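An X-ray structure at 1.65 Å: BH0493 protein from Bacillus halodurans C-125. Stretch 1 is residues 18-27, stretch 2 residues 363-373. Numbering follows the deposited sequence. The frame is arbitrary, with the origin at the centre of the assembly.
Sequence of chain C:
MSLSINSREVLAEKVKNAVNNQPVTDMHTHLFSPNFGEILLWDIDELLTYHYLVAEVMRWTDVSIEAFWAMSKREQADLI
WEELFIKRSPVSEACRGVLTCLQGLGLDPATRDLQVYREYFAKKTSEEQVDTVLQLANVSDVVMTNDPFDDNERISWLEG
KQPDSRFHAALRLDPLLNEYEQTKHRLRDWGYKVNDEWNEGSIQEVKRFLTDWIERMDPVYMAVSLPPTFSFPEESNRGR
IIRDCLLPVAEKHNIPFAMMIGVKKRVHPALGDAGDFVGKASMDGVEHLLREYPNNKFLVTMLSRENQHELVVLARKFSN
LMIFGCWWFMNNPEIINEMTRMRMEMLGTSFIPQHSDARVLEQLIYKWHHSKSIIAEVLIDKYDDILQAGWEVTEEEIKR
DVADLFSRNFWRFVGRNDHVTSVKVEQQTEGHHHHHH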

# COMPACT_ATOMS: atom_id res chain seq x y z
N ALA C 18 -15.97 23.52 11.21
CA ALA C 18 -14.72 23.83 11.89
C ALA C 18 -13.54 23.79 10.87
O ALA C 18 -12.68 24.73 10.83
N VAL C 19 -13.50 22.75 10.04
CA VAL C 19 -12.41 22.57 9.05
C VAL C 19 -12.43 23.69 8.03
O VAL C 19 -11.40 24.35 7.77
N ASN C 20 -13.63 24.01 7.54
CA ASN C 20 -13.77 25.07 6.54
C ASN C 20 -13.41 26.42 7.09
O ASN C 20 -12.77 27.20 6.41
N ASN C 21 -13.80 26.69 8.34
CA ASN C 21 -13.55 27.97 8.97
C ASN C 21 -12.17 28.21 9.58
O ASN C 21 -11.81 29.37 9.89
N GLN C 22 -11.37 27.15 9.75
CA GLN C 22 -10.09 27.30 10.42
C GLN C 22 -9.12 27.91 9.42
O GLN C 22 -8.90 27.33 8.35
N PRO C 23 -8.53 29.07 9.75
CA PRO C 23 -7.54 29.63 8.80
C PRO C 23 -6.31 28.71 8.75
O PRO C 23 -5.78 28.29 9.79
N VAL C 24 -5.86 28.48 7.54
CA VAL C 24 -4.76 27.58 7.30
C VAL C 24 -3.40 28.26 7.31
O VAL C 24 -3.23 29.31 6.67
N THR C 25 -2.44 27.64 7.99
CA THR C 25 -1.02 27.91 7.70
C THR C 25 -0.59 26.87 6.69
O THR C 25 -0.68 25.64 6.96
N ASP C 26 -0.08 27.33 5.55
CA ASP C 26 0.29 26.40 4.46
C ASP C 26 1.80 26.35 4.53
O ASP C 26 2.49 27.30 4.11
N MET C 27 2.34 25.27 5.10
CA MET C 27 3.75 25.37 5.55
C MET C 27 4.82 25.00 4.54
O MET C 27 6.00 24.93 4.91
N GLN C 363 -3.91 27.97 -7.05
CA GLN C 363 -3.93 26.58 -6.60
C GLN C 363 -4.22 26.42 -5.09
O GLN C 363 -4.65 25.36 -4.63
N LEU C 364 -3.96 27.45 -4.30
CA LEU C 364 -4.38 27.43 -2.89
C LEU C 364 -5.85 27.10 -2.80
O LEU C 364 -6.25 26.39 -1.85
N ILE C 365 -6.65 27.54 -3.77
CA ILE C 365 -8.10 27.31 -3.68
C ILE C 365 -8.33 25.78 -3.72
O ILE C 365 -8.93 25.22 -2.78
N TYR C 366 -7.87 25.14 -4.79
CA TYR C 366 -8.21 23.68 -4.94
C TYR C 366 -7.41 22.80 -4.01
O TYR C 366 -7.91 21.74 -3.52
N LYS C 367 -6.15 23.15 -3.76
CA LYS C 367 -5.35 22.26 -2.93
C LYS C 367 -6.00 22.16 -1.54
O LYS C 367 -6.08 21.06 -0.96
N TRP C 368 -6.47 23.27 -0.99
CA TRP C 368 -7.09 23.26 0.34
C TRP C 368 -8.53 22.74 0.30
O TRP C 368 -8.95 22.02 1.19
N HIS C 369 -9.28 23.09 -0.71
CA HIS C 369 -10.66 22.57 -0.82
C HIS C 369 -10.64 21.03 -0.90
O HIS C 369 -11.39 20.32 -0.18
N HIS C 370 -9.80 20.49 -1.79
CA HIS C 370 -9.83 19.02 -2.01
C HIS C 370 -9.32 18.28 -0.79
O HIS C 370 -9.82 17.17 -0.45
N SER C 371 -8.28 18.85 -0.15
CA SER C 371 -7.72 18.20 1.04
C SER C 371 -8.60 18.36 2.25
O SER C 371 -8.69 17.48 3.04
N LYS C 372 -9.18 19.55 2.43
CA LYS C 372 -10.05 19.71 3.61
C LYS C 372 -11.22 18.73 3.66
O LYS C 372 -11.50 18.20 4.70
N SER C 373 -11.83 18.45 2.50
CA SER C 373 -13.00 17.54 2.46
C SER C 373 -12.56 16.16 2.94
O SER C 373 -13.23 15.56 3.76

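A lysine can be buried in a protein interior if the backbone meets its ammonium group with carbonyl oxygens, and a helix end is a convenient source of them. The contact between residues 18-27 and 363-373 of the BH0493 protein is a compact example. Here the last turn of one helix, a short loop and a strand lie against a second helix more than 330 residues further along the chain.

The first residue to point in is Val19, whose side chain (chi1 t) brings CG1 to 3.6 Å from CG of Lys372. Its backbone matters as much: Val19 O accepts a hydrogen bond of 2.7 Å from Lys372 NZ. Asn20 starts sideways, but its m rotamer carries the end of the side chain nearer, leaving OD1 4.3 Å from CD of Lys372. Its carbonyl adds a weak hydrogen bond, with Lys372 NZ 3.3 Å from Asn20 O. Asn21 points away and makes no contact.

At Gln22 the chain leaves helical geometry, and Gln22 O takes a third hydrogen bond from Lys372 NZ, at 3.0 Å. The side chain of Gln22 leads away from the helix, and its NE2 instead donates to Pro23 O at 2.9 Å. Three carbonyls on a backbone passing from helix into loop thus gather round one ammonium group. Lys372 reaches them with a nearly extended side chain, m at chi1 and t at chi2, chi3 and chi4, and has more of its surface covered by the other stretch than any other residue here.

In the strand, directions alternate. Val24 points toward the helix, Thr25 away, Asp26 toward. Val24, with chi1 t, touches two residues one helical turn apart: CG2 lies 3.4 Å from CE of Lys372, while CG1 sits over a face of the Trp368 indole. The distance from CG1 to the centroid of the six-membered ring is 3.6 Å, only 12° off the ring normal, a well-formed CH-pi contact.

Asp26 meets the same indole at its edge. With chi1 t, it places OD2 near the ring plane, where Trp368 NE1 donates a hydrogen bond of 2.9 Å with an N-H...acceptor angle of 159°. Trp368 (chi1 m, chi2 108°) therefore offers its face to an apolar residue and its edge to a carboxylate. Leu364, one turn earlier, is m,t and swings its end inward, bringing CD2 to 3.1 Å from Asp26 OD2. Met27, with all three chi angles p, turns away.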

# COMPACT_ATOMS: atom_id res chain seq x y z
CB ALA C 18 -14.49 22.85 12.99
CB VAL C 19 -12.54 21.20 8.37
CG1 VAL C 19 -11.57 21.11 7.22
CG2 VAL C 19 -12.08 20.12 9.36
CB ASN C 20 -15.16 25.07 5.92
CG ASN C 20 -15.36 23.86 4.98
OD1 ASN C 20 -14.38 23.27 4.52
ND2 ASN C 20 -16.62 23.51 4.69
CB ASN C 21 -14.60 28.19 10.07
CG ASN C 21 -15.97 28.39 9.50
OD1 ASN C 21 -16.12 28.84 8.37
ND2 ASN C 21 -17.00 28.04 10.28
CB GLN C 22 -9.53 25.93 10.83
CG GLN C 22 -8.03 25.95 11.22
CD GLN C 22 -7.78 26.83 12.45
OE1 GLN C 22 -8.59 26.86 13.40
NE2 GLN C 22 -6.64 27.56 12.46
CB PRO C 23 -7.14 30.95 9.45
CG PRO C 23 -8.25 31.27 10.45
CD PRO C 23 -8.79 29.96 10.90
CB VAL C 24 -4.95 26.92 5.95
CG1 VAL C 24 -3.76 26.01 5.63
CG2 VAL C 24 -6.27 26.07 5.96
CB THR C 25 -0.13 27.85 8.94
OG1 THR C 25 -0.51 28.94 9.80
CG2 THR C 25 1.34 28.00 8.56
CB ASP C 26 -0.21 26.95 3.12
CG ASP C 26 -0.01 25.99 1.95
OD1 ASP C 26 0.77 25.03 2.14
OD2 ASP C 26 -0.64 26.20 0.90
CB MET C 27 4.04 24.71 6.90
CG MET C 27 3.51 23.26 7.09
SD MET C 27 4.36 22.13 5.97
CE MET C 27 6.04 22.04 6.67
CB GLN C 363 -2.61 25.91 -6.90
CG GLN C 363 -2.33 25.75 -8.40
CD GLN C 363 -0.93 25.24 -8.71
OE1 GLN C 363 -0.01 25.40 -7.92
NE2 GLN C 363 -0.77 24.63 -9.87
CB LEU C 364 -4.14 28.80 -2.23
CG LEU C 364 -2.69 29.13 -2.08
CD1 LEU C 364 -2.63 30.52 -1.42
CD2 LEU C 364 -2.02 28.14 -1.15
CB ILE C 365 -8.88 27.98 -4.83
CG1 ILE C 365 -8.72 29.51 -4.70
CG2 ILE C 365 -10.42 27.65 -4.74
CD1 ILE C 365 -9.37 30.31 -5.87
CB TYR C 366 -8.10 23.20 -6.37
CG TYR C 366 -6.80 22.58 -6.85
CD1 TYR C 366 -6.45 21.27 -6.47
CD2 TYR C 366 -5.94 23.28 -7.74
CE1 TYR C 366 -5.34 20.63 -6.99
CE2 TYR C 366 -4.80 22.64 -8.24
CZ TYR C 366 -4.49 21.34 -7.85
OH TYR C 366 -3.37 20.69 -8.35
CB LYS C 367 -3.89 22.73 -2.83
CG LYS C 367 -3.18 22.78 -4.19
CD LYS C 367 -2.39 21.57 -4.46
CE LYS C 367 -1.44 21.91 -5.65
NZ LYS C 367 -0.69 20.67 -6.01
CB TRP C 368 -6.92 24.65 1.03
CG TRP C 368 -5.49 24.78 1.41
CD1 TRP C 368 -4.54 25.59 0.82
CD2 TRP C 368 -4.79 23.99 2.36
NE1 TRP C 368 -3.33 25.39 1.40
CE2 TRP C 368 -3.44 24.37 2.33
CE3 TRP C 368 -5.19 22.98 3.25
CZ2 TRP C 368 -2.48 23.81 3.15
CZ3 TRP C 368 -4.26 22.43 4.09
CH2 TRP C 368 -2.89 22.84 4.01
CB HIS C 369 -11.29 23.16 -2.08
CG HIS C 369 -12.72 22.76 -2.32
ND1 HIS C 369 -13.09 21.47 -2.71
CD2 HIS C 369 -13.86 23.49 -2.31
CE1 HIS C 369 -14.40 21.43 -2.87
NE2 HIS C 369 -14.89 22.64 -2.63
CB HIS C 370 -8.95 18.64 -3.22
CG HIS C 370 -9.44 19.15 -4.55
ND1 HIS C 370 -8.86 18.73 -5.73
CD2 HIS C 370 -10.42 20.02 -4.89
CE1 HIS C 370 -9.45 19.35 -6.75
NE2 HIS C 370 -10.43 20.10 -6.27
CB SER C 371 -6.35 18.77 1.36
OG SER C 371 -5.42 18.24 0.40
CB LYS C 372 -10.55 21.16 3.76
CG LYS C 372 -9.49 22.02 4.45
CD LYS C 372 -10.05 23.50 4.61
CE LYS C 372 -9.21 24.30 5.67
NZ LYS C 372 -9.83 25.66 6.00
CB SER C 373 -13.66 17.50 1.09
OG SER C 373 -12.81 17.01 0.10